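Putative NADP oxidoreductase BF3122 (PDB 3D1L) is a putative oxidoreductase that probably binds NADP through its N-terminal Rossmann-type domain, though its substrate and reaction are not established. Local coordinates at residues Leu25-Tyr30 with Gln129-Phe134; Lys32-Val37 with Lys153-Thr158; Glu45-Leu50 with Ala56-Asp61. All blocks are in the same frame, centred on the assembly; numbering follows the deposited sequence.

Contact 1 of 3, residues Leu25-Tyr30 with Gln129-Phe134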
loop_
_atom_site.group_PDB
_atom_site.type_symbol
_atom_site.label_atom_id
_atom_site.label_comp_id
_atom_site.label_asym_id
_atom_site.label_seq_id
_atom_site.Cartn_x
_atom_site.Cartn_y
_atom_site.Cartn_z
ATOM N N LEU B 25 0.787 -21.699 2.291
ATOM C CA LEU B 25 0.002 -22.689 3.012
ATOM C C LEU B 25 0.851 -23.911 3.308
ATOM O O LEU B 25 0.745 -24.482 4.366
ATOM C CB LEU B 25 -1.247 -23.086 2.222
ATOM C CG LEU B 25 -2.188 -24.147 2.810
ATOM C CD1 LEU B 25 -2.701 -23.780 4.228
ATOM C CD2 LEU B 25 -3.369 -24.384 1.888
ATOM N N ALA B 26 1.692 -24.326 2.372
ATOM C CA ALA B 26 2.586 -25.474 2.645
ATOM C C ALA B 26 3.577 -25.191 3.756
ATOM O O ALA B 26 3.781 -26.035 4.610
ATOM C CB ALA B 26 3.307 -25.958 1.366
ATOM N N LYS B 27 4.178 -24.006 3.760
ATOM C CA LYS B 27 5.152 -23.642 4.805
ATOM C C LYS B 27 4.524 -23.599 6.212
ATOM O O LYS B 27 5.110 -24.093 7.166
ATOM C CB LYS B 27 5.840 -22.313 4.471
ATOM C CG LYS B 27 6.901 -22.432 3.345
ATOM C CD LYS B 27 7.158 -21.067 2.643
ATOM C CE LYS B 27 8.079 -20.150 3.432
ATOM N NZ LYS B 27 8.541 -18.955 2.646
ATOM N N ALA B 28 3.312 -23.045 6.313
ATOM C CA ALA B 28 2.596 -22.967 7.570
ATOM C C ALA B 28 2.252 -24.369 8.103
ATOM O O ALA B 28 2.415 -24.629 9.297
ATOM C CB ALA B 28 1.357 -22.111 7.417
ATOM N N LEU B 29 1.811 -25.271 7.219
ATOM C CA LEU B 29 1.567 -26.678 7.607
ATOM C C LEU B 29 2.831 -27.382 8.090
ATOM O O LEU B 29 2.816 -28.001 9.140
ATOM C CB LEU B 29 0.947 -27.453 6.457
ATOM C CG LEU B 29 -0.478 -27.024 6.065
ATOM C CD1 LEU B 29 -0.797 -27.479 4.623
ATOM C CD2 LEU B 29 -1.461 -27.588 7.077
ATOM N N TYR B 30 3.905 -27.288 7.299
ATOM C CA TYR B 30 5.253 -27.800 7.632
ATOM C C TYR B 30 5.812 -27.289 8.977
ATOM O O TYR B 30 6.378 -28.057 9.770
ATOM C CB TYR B 30 6.200 -27.451 6.467
ATOM C CG TYR B 30 7.657 -27.672 6.703
ATOM C CD1 TYR B 30 8.198 -28.958 6.685
ATOM C CD2 TYR B 30 8.515 -26.593 6.915
ATOM C CE1 TYR B 30 9.535 -29.166 6.883
ATOM C CE2 TYR B 30 9.861 -26.787 7.114
ATOM C CZ TYR B 30 10.372 -28.074 7.098
ATOM O OH TYR B 30 11.716 -28.289 7.300
ATOM N N GLN B 129 7.954 -14.737 -2.004
ATOM C CA GLN B 129 9.088 -14.104 -1.333
ATOM C C GLN B 129 8.700 -13.398 -0.029
ATOM O O GLN B 129 9.507 -12.655 0.535
ATOM C CB GLN B 129 9.722 -13.044 -2.249
ATOM C CG GLN B 129 9.854 -13.396 -3.729
ATOM C CD GLN B 129 10.066 -12.156 -4.598
ATOM O OE1 GLN B 129 9.377 -11.960 -5.603
ATOM N NE2 GLN B 129 11.015 -11.308 -4.204
ATOM N N ARG B 130 7.463 -13.578 0.426
ATOM C CA ARG B 130 6.934 -12.793 1.534
ATOM C C ARG B 130 6.188 -13.677 2.542
ATOM O O ARG B 130 5.215 -14.368 2.196
ATOM C CB ARG B 130 6.052 -11.662 0.971
ATOM C CG ARG B 130 5.046 -11.057 1.908
ATOM C CD ARG B 130 5.633 -10.001 2.810
ATOM N NE ARG B 130 4.656 -9.667 3.832
ATOM C CZ ARG B 130 4.927 -9.019 4.962
ATOM N NH1 ARG B 130 6.166 -8.605 5.230
ATOM N NH2 ARG B 130 3.946 -8.790 5.827
ATOM N N GLU B 131 6.673 -13.647 3.783
ATOM C CA GLU B 131 6.151 -14.466 4.881
ATOM C C GLU B 131 4.947 -13.799 5.515
ATOM O O GLU B 131 4.942 -12.577 5.699
ATOM C CB GLU B 131 7.226 -14.650 5.966
ATOM C CG GLU B 131 8.490 -15.399 5.523
ATOM C CD GLU B 131 8.281 -16.906 5.434
ATOM O OE1 GLU B 131 7.107 -17.360 5.412
ATOM O OE2 GLU B 131 9.301 -17.636 5.389
ATOM N N VAL B 132 3.933 -14.581 5.852
ATOM C CA VAL B 132 2.744 -14.020 6.508
ATOM C C VAL B 132 2.361 -14.820 7.728
ATOM O O VAL B 132 2.495 -16.038 7.742
ATOM C CB VAL B 132 1.488 -13.922 5.581
ATOM C CG1 VAL B 132 1.721 -12.928 4.504
ATOM C CG2 VAL B 132 1.131 -15.260 4.986
ATOM N N ASP B 133 1.875 -14.120 8.747
ATOM C CA ASP B 133 1.326 -14.766 9.906
ATOM C C ASP B 133 -0.046 -15.350 9.557
ATOM O O ASP B 133 -1.048 -14.606 9.388
ATOM C CB ASP B 133 1.217 -13.765 11.055
ATOM C CG ASP B 133 1.151 -14.447 12.417
ATOM O OD1 ASP B 133 1.316 -15.702 12.484
ATOM O OD2 ASP B 133 0.954 -13.713 13.420
ATOM N N PHE B 134 -0.080 -16.677 9.422
ATOM C CA PHE B 134 -1.338 -17.415 9.302
ATOM C C PHE B 134 -2.321 -17.267 10.469
ATOM O O PHE B 134 -3.529 -17.439 10.266
ATOM C CB PHE B 134 -1.075 -18.885 9.003
ATOM C CG PHE B 134 -1.121 -19.194 7.554
ATOM C CD1 PHE B 134 -0.047 -18.847 6.725
ATOM C CD2 PHE B 134 -2.255 -19.774 7.002
ATOM C CE1 PHE B 134 -0.097 -19.111 5.377
ATOM C CE2 PHE B 134 -2.328 -20.039 5.642
ATOM C CZ PHE B 134 -1.251 -19.706 4.826
#
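Residues Leu25-Tyr30 are a piece of helix and Gln129-Phe134 an irregular chain running past it, the backbones coming nearest at Ala28 and Phe134, whose CA atoms lie 7.0 Å apart. The helix, 20-31, follows the first strand of a Rossmann-type fold, and Leu25 lies near a GxGxxA-like turn, consistent with a dinucleotide-binding domain. Across from it is the connection from strand 117-122 to strand 139-143.

Phe134 carries the apolar half. Ala28 sets its methyl over one face of the ring, CB standing 3.9 Å from the Phe134 ring centroid and 22° off the normal, shifted toward the CG-CD1 rim: a CH-pi contact. The far end of the ring reaches back to the preceding turn of the helix, where Phe134 CZ meets Leu25 CA at 3.7 Å, an approach that is oblique to the ring. With CG of Leu25 opposite the backbone N (chi1 179°), its CD1 lies 4.0 Å from Phe134 CE2, and the two side chains cross nearly at right angles. Phe139 of strand 139-143 packs against both Leu25 and Phe134, tying this cluster to the sheet.

The polar half lies toward solvent. Glu131 folds at its second torsion (chi2 -77°), which brings the carboxylate back to the helix, where Arg31 is its stronger partner through OE2. Lys27, bent at chi3, crosses Glu131 at about a right angle and adds a second positive charge to that same oxygen, in a salt bridge whose hydrogen bond is weak: Lys27 NZ to Glu131 OE2, 3.1 Å.

Contact 2 of 3, residues Lys32-Val37 with Lys153-Thr158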
loop_
_atom_site.group_PDB
_atom_site.type_symbol
_atom_site.label_atom_id
_atom_site.label_comp_id
_atom_site.label_asym_id
_atom_site.label_seq_id
_atom_site.Cartn_x
_atom_site.Cartn_y
_atom_site.Cartn_z
ATOM N N LYS B 32 4.028 -26.220 11.457
ATOM C CA LYS B 32 3.177 -26.757 12.517
ATOM C C LYS B 32 3.355 -28.254 12.714
ATOM O O LYS B 32 2.750 -28.854 13.621
ATOM C CB LYS B 32 1.710 -26.405 12.284
ATOM C CG LYS B 32 1.390 -24.968 12.644
ATOM C CD LYS B 32 1.649 -24.645 14.134
ATOM C CE LYS B 32 1.616 -23.139 14.373
ATOM N NZ LYS B 32 1.638 -22.791 15.830
ATOM N N GLY B 33 4.199 -28.854 11.881
ATOM C CA GLY B 33 4.589 -30.241 12.074
ATOM C C GLY B 33 3.845 -31.220 11.199
ATOM O O GLY B 33 3.976 -32.418 11.403
ATOM N N PHE B 34 3.072 -30.721 10.226
ATOM C CA PHE B 34 2.385 -31.599 9.263
ATOM C C PHE B 34 3.369 -32.192 8.269
ATOM O O PHE B 34 4.446 -31.638 8.040
ATOM C CB PHE B 34 1.276 -30.874 8.492
ATOM C CG PHE B 34 0.024 -30.655 9.289
ATOM C CD1 PHE B 34 -0.110 -29.540 10.104
ATOM C CD2 PHE B 34 -1.027 -31.575 9.217
ATOM C CE1 PHE B 34 -1.264 -29.348 10.859
ATOM C CE2 PHE B 34 -2.184 -31.397 9.960
ATOM C CZ PHE B 34 -2.306 -30.280 10.785
ATOM N N ARG B 35 2.977 -33.319 7.686
ATOM C CA ARG B 35 3.791 -34.064 6.750
ATOM C C ARG B 35 3.325 -33.822 5.308
ATOM O O ARG B 35 2.287 -34.313 4.879
ATOM C CB ARG B 35 3.744 -35.552 7.097
ATOM C CG ARG B 35 4.626 -36.431 6.228
ATOM C CD ARG B 35 4.832 -37.802 6.902
ATOM N NE ARG B 35 4.839 -38.916 5.943
ATOM C CZ ARG B 35 3.958 -39.924 5.931
ATOM N NH1 ARG B 35 2.979 -39.995 6.831
ATOM N NH2 ARG B 35 4.059 -40.880 5.014
ATOM N N ILE B 36 4.109 -33.043 4.581
ATOM C CA ILE B 36 3.858 -32.818 3.169
ATOM C C ILE B 36 4.702 -33.838 2.423
ATOM O O ILE B 36 5.928 -33.734 2.412
ATOM C CB ILE B 36 4.182 -31.342 2.772
ATOM C CG1 ILE B 36 3.198 -30.407 3.493
ATOM C CG2 ILE B 36 4.043 -31.149 1.287
ATOM C CD1 ILE B 36 3.864 -29.336 4.230
ATOM N N VAL B 37 4.056 -34.830 1.813
ATOM C CA VAL B 37 4.823 -35.929 1.240
ATOM C C VAL B 37 5.416 -35.574 -0.116
ATOM O O VAL B 37 6.549 -35.985 -0.420
ATOM C CB VAL B 37 4.055 -37.287 1.232
ATOM C CG1 VAL B 37 3.576 -37.623 2.648
ATOM C CG2 VAL B 37 2.890 -37.250 0.290
ATOM N N LYS B 153 -11.393 -28.169 9.339
ATOM C CA LYS B 153 -11.341 -27.120 10.354
ATOM C C LYS B 153 -10.292 -27.361 11.439
ATOM O O LYS B 153 -9.660 -26.425 11.927
ATOM C CB LYS B 153 -12.715 -26.930 10.991
ATOM C CG LYS B 153 -13.695 -26.265 10.044
ATOM C CD LYS B 153 -15.148 -26.454 10.524
ATOM C CE LYS B 153 -15.408 -25.697 11.789
ATOM N NZ LYS B 153 -16.775 -26.019 12.280
ATOM N N ALA B 154 -10.114 -28.619 11.803
ATOM C CA ALA B 154 -9.134 -28.980 12.793
ATOM C C ALA B 154 -7.740 -28.703 12.252
ATOM O O ALA B 154 -6.892 -28.165 12.975
ATOM C CB ALA B 154 -9.294 -30.442 13.203
ATOM N N ILE B 155 -7.509 -29.043 10.981
ATOM C CA ILE B 155 -6.240 -28.718 10.322
ATOM C C ILE B 155 -6.070 -27.209 10.269
ATOM O O ILE B 155 -5.036 -26.705 10.698
ATOM C CB ILE B 155 -6.130 -29.294 8.892
ATOM C CG1 ILE B 155 -6.098 -30.826 8.938
ATOM C CG2 ILE B 155 -4.873 -28.750 8.188
ATOM C CD1 ILE B 155 -6.152 -31.479 7.553
ATOM N N ALA B 156 -7.075 -26.498 9.745
ATOM C CA ALA B 156 -6.993 -25.028 9.611
ATOM C C ALA B 156 -6.811 -24.297 10.958
ATOM O O ALA B 156 -6.087 -23.306 11.018
ATOM C CB ALA B 156 -8.180 -24.455 8.819
ATOM N N SER B 157 -7.425 -24.813 12.028
ATOM C CA SER B 157 -7.291 -24.232 13.386
ATOM C C SER B 157 -5.889 -24.315 13.999
ATOM O O SER B 157 -5.575 -23.543 14.904
ATOM C CB SER B 157 -8.301 -24.857 14.353
ATOM O OG SER B 157 -9.625 -24.573 13.921
ATOM N N THR B 158 -5.056 -25.248 13.530
ATOM C CA THR B 158 -3.670 -25.309 13.993
ATOM C C THR B 158 -2.904 -24.117 13.397
ATOM O O THR B 158 -1.856 -23.732 13.897
ATOM C CB THR B 158 -2.961 -26.653 13.657
ATOM O OG1 THR B 158 -2.772 -26.771 12.248
ATOM C CG2 THR B 158 -3.774 -27.853 14.124
#
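Phe34 and Thr158 point at one another from opposite directions, and the hydroxyl meets the rim of the ring: Thr158 OG1 lies near the ring plane, 3.3 Å from Phe34 CE1. That oxygen is fixed within its own segment. The first torsion of Thr158 (chi1 68°) places OG1 between the N and the carbonyl carbon, and from there Thr158 OG1 donates to Ile155 O at 2.7 Å, in the carbonyl plane with a C=O...O angle of 152°. Since Thr158 N also bonds Ile155 O, one carbonyl near the helix end is gripped twice by one residue. The aromatic edge thus faces an oxygen whose proton is directed elsewhere.

Ile155 meets the ring obliquely, its branch methyl CG2 being 4.0 Å from Phe34 CZ. Lys32, bent at chi2, runs its methylenes past the backbone of Thr158, with Lys32 CE 3.6 Å from Thr158 O.

Gly33, at positive phi (100°), closes helix 20-31 in a Schellman motif and turns the chain into strand 35-40 of the Rossmann-type sheet. Phe34, at this turn, also touches Leu29 of helix 20-31 and Ile13 of strand 12-16, while helix 146-157 packs its other side on Val163 of strand 163-165.

Contact 3 of 3, residues Glu45-Leu50 with Ala56-Asp61; sequences ESAREL and AEYTTD
Thr59 OG1 is gripped by two groups from farther along the chain: it accepts from the backbone N of Asp61 at 3.1 Å, with an N-H...O angle of 157°, and it is also hydrogen-bonded to Glu64 OE1. The bond to Asp61 N makes an ST turn, which bends the chain away from strand 57-59 just where Thr59 O and Thr60 CG2 come beside Ala47 of the helix, the oxygen of Thr59 lying 3.9 Å from Ala47 CB.

The main meeting is between Tyr58 and two successive helix residues. Ala47 is the nearest in backbone terms, its CA 5.9 Å from Tyr58 CA, and its CB touches Tyr58 CD1 at 3.5 Å, oblique to the ring. Tyr58 holds CG between its backbone N and carbonyl carbon; this swings the ring along the helix surface, where CA and CB of Arg48 lie over one face, toward the rim. The Arg48 CB methylene makes a CH-pi contact, 4.1 Å from the Tyr58 ring centroid and 27° off the normal.

Helix 45-50 and strand 57-59 run antiparallel, the axes of these short segments 171° apart and 7.7 Å from each other at the closest. This is the second half of a beta-alpha-beta unit, in which strand 57-59 lies parallel to strand 35-40 and is bonded to it from Glu57 and Thr59.

The Arg48 side chain runs beside Tyr58 and points the same way, its far end leading away from the strand. The phenol OH is hydrogen-bonded to Glu44 OE2, within the same helix as Arg48.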
loop_
_atom_site.group_PDB
_atom_site.type_symbol
_atom_site.label_atom_id
_atom_site.label_comp_id
_atom_site.label_asym_id
_atom_site.label_seq_id
_atom_site.Cartn_x
_atom_site.Cartn_y
_atom_site.Cartn_z
ATOM N N GLU B 45 10.827 -26.000 -11.861
ATOM C CA GLU B 45 11.365 -24.943 -11.001
ATOM C C GLU B 45 10.457 -24.677 -9.796
ATOM O O GLU B 45 10.929 -24.543 -8.654
ATOM C CB GLU B 45 11.546 -23.673 -11.849
ATOM C CG GLU B 45 12.096 -22.435 -11.146
ATOM C CD GLU B 45 12.167 -21.232 -12.085
ATOM O OE1 GLU B 45 11.146 -20.524 -12.247
ATOM O OE2 GLU B 45 13.242 -20.995 -12.665
ATOM N N SER B 46 9.146 -24.587 -10.055
ATOM C CA SER B 46 8.148 -24.297 -9.003
ATOM C C SER B 46 7.906 -25.484 -8.074
ATOM O O SER B 46 7.801 -25.316 -6.854
ATOM C CB SER B 46 6.821 -23.856 -9.615
ATOM O OG SER B 46 7.024 -22.666 -10.366
ATOM N N ALA B 47 7.826 -26.679 -8.658
ATOM C CA ALA B 47 7.688 -27.901 -7.892
ATOM C C ALA B 47 8.903 -28.076 -6.947
ATOM O O ALA B 47 8.733 -28.282 -5.755
ATOM C CB ALA B 47 7.535 -29.087 -8.839
ATOM N N ARG B 48 10.111 -27.910 -7.478
ATOM C CA ARG B 48 11.342 -28.097 -6.705
ATOM C C ARG B 48 11.523 -27.047 -5.616
ATOM O O ARG B 48 11.808 -27.379 -4.474
ATOM C CB ARG B 48 12.568 -28.100 -7.629
ATOM C CG ARG B 48 13.906 -28.346 -6.897
ATOM C CD ARG B 48 15.137 -27.988 -7.736
ATOM N NE ARG B 48 14.941 -26.798 -8.559
ATOM C CZ ARG B 48 15.025 -26.778 -9.888
ATOM N NH1 ARG B 48 15.325 -27.884 -10.567
ATOM N NH2 ARG B 48 14.821 -25.644 -10.546
ATOM N N GLU B 49 11.370 -25.779 -5.973
ATOM C CA GLU B 49 11.497 -24.680 -5.015
ATOM C C GLU B 49 10.643 -24.951 -3.807
ATOM O O GLU B 49 11.122 -24.893 -2.674
ATOM C CB GLU B 49 11.109 -23.333 -5.645
ATOM C CG GLU B 49 12.232 -22.695 -6.420
ATOM C CD GLU B 49 11.826 -21.380 -7.103
ATOM O OE1 GLU B 49 12.701 -20.834 -7.835
ATOM O OE2 GLU B 49 10.671 -20.888 -6.908
ATOM N N LEU B 50 9.381 -25.274 -4.040
ATOM C CA LEU B 50 8.502 -25.533 -2.900
ATOM C C LEU B 50 8.865 -26.812 -2.125
ATOM O O LEU B 50 8.831 -26.823 -0.905
ATOM C CB LEU B 50 7.008 -25.520 -3.294
ATOM C CG LEU B 50 6.052 -25.766 -2.105
ATOM C CD1 LEU B 50 6.370 -24.840 -0.880
ATOM C CD2 LEU B 50 4.609 -25.606 -2.560
ATOM N N ALA B 56 9.945 -32.162 0.923
ATOM C CA ALA B 56 9.002 -33.051 0.213
ATOM C C ALA B 56 9.594 -33.564 -1.071
ATOM O O ALA B 56 10.504 -32.939 -1.608
ATOM C CB ALA B 56 7.715 -32.272 -0.135
ATOM N N GLU B 57 9.041 -34.664 -1.588
ATOM C CA GLU B 57 9.307 -35.125 -2.963
ATOM C C GLU B 57 8.568 -34.203 -3.912
ATOM O O GLU B 57 7.696 -33.465 -3.484
ATOM C CB GLU B 57 8.776 -36.550 -3.186
ATOM C CG GLU B 57 9.401 -37.626 -2.316
ATOM C CD GLU B 57 9.056 -39.037 -2.794
ATOM O OE1 GLU B 57 7.971 -39.238 -3.409
ATOM O OE2 GLU B 57 9.877 -39.954 -2.565
ATOM N N TYR B 58 8.916 -34.210 -5.199
ATOM C CA TYR B 58 8.095 -33.479 -6.156
ATOM C C TYR B 58 7.954 -34.202 -7.470
ATOM O O TYR B 58 8.768 -35.054 -7.827
ATOM C CB TYR B 58 8.599 -32.039 -6.388
ATOM C CG TYR B 58 9.818 -31.925 -7.271
ATOM C CD1 TYR B 58 9.697 -31.834 -8.665
ATOM C CD2 TYR B 58 11.083 -31.889 -6.719
ATOM C CE1 TYR B 58 10.796 -31.715 -9.469
ATOM C CE2 TYR B 58 12.218 -31.782 -7.525
ATOM C CZ TYR B 58 12.068 -31.694 -8.893
ATOM O OH TYR B 58 13.185 -31.572 -9.683
ATOM N N THR B 59 6.910 -33.845 -8.205
ATOM C CA THR B 59 6.778 -34.343 -9.568
ATOM C C THR B 59 6.170 -33.234 -10.441
ATOM O O THR B 59 5.535 -32.307 -9.916
ATOM C CB THR B 59 5.928 -35.649 -9.621
ATOM O OG1 THR B 59 5.960 -36.183 -10.949
ATOM C CG2 THR B 59 4.469 -35.346 -9.247
ATOM N N THR B 60 6.379 -33.330 -11.753
ATOM C CA THR B 60 5.654 -32.481 -12.710
ATOM C C THR B 60 4.736 -33.344 -13.571
ATOM O O THR B 60 4.225 -32.893 -14.596
ATOM C CB THR B 60 6.599 -31.713 -13.660
ATOM O OG1 THR B 60 7.390 -32.657 -14.380
ATOM C CG2 THR B 60 7.513 -30.788 -12.904
ATOM N N ASP B 61 4.548 -34.593 -13.145
ATOM C CA ASP B 61 3.744 -35.553 -13.881
ATOM C C ASP B 61 2.723 -36.101 -12.929
ATOM O O ASP B 61 3.091 -36.740 -11.937
ATOM C CB ASP B 61 4.639 -36.684 -14.406
ATOM C CG ASP B 61 3.882 -37.733 -15.226
ATOM O OD1 ASP B 61 2.639 -37.724 -15.273
ATOM O OD2 ASP B 61 4.548 -38.592 -15.833
#

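All three contacts are partly buried: each sets buried apolar residues (Leu25 and Phe134; Phe34 and Ile155; Ala47) beside an exposed one (Glu131, Lys32, Thr60). Contact 1 uses helix 20-31 and contact 2 the turn and strand that follow it; Leu29 O probably bonds Phe34 N, and Leu29 CD2 packs on Ile155 CG2. Both join the early Rossmann-type elements to later parts of the chain, a loop in contact 1 and helix 146-157 in contact 2. Contact 3 is local, nested inside the loops the others close, at one of the two outermost strands of the sheet within this chain. An aromatic ring serves each, but contact 1 alone adds a salt bridge across its segments.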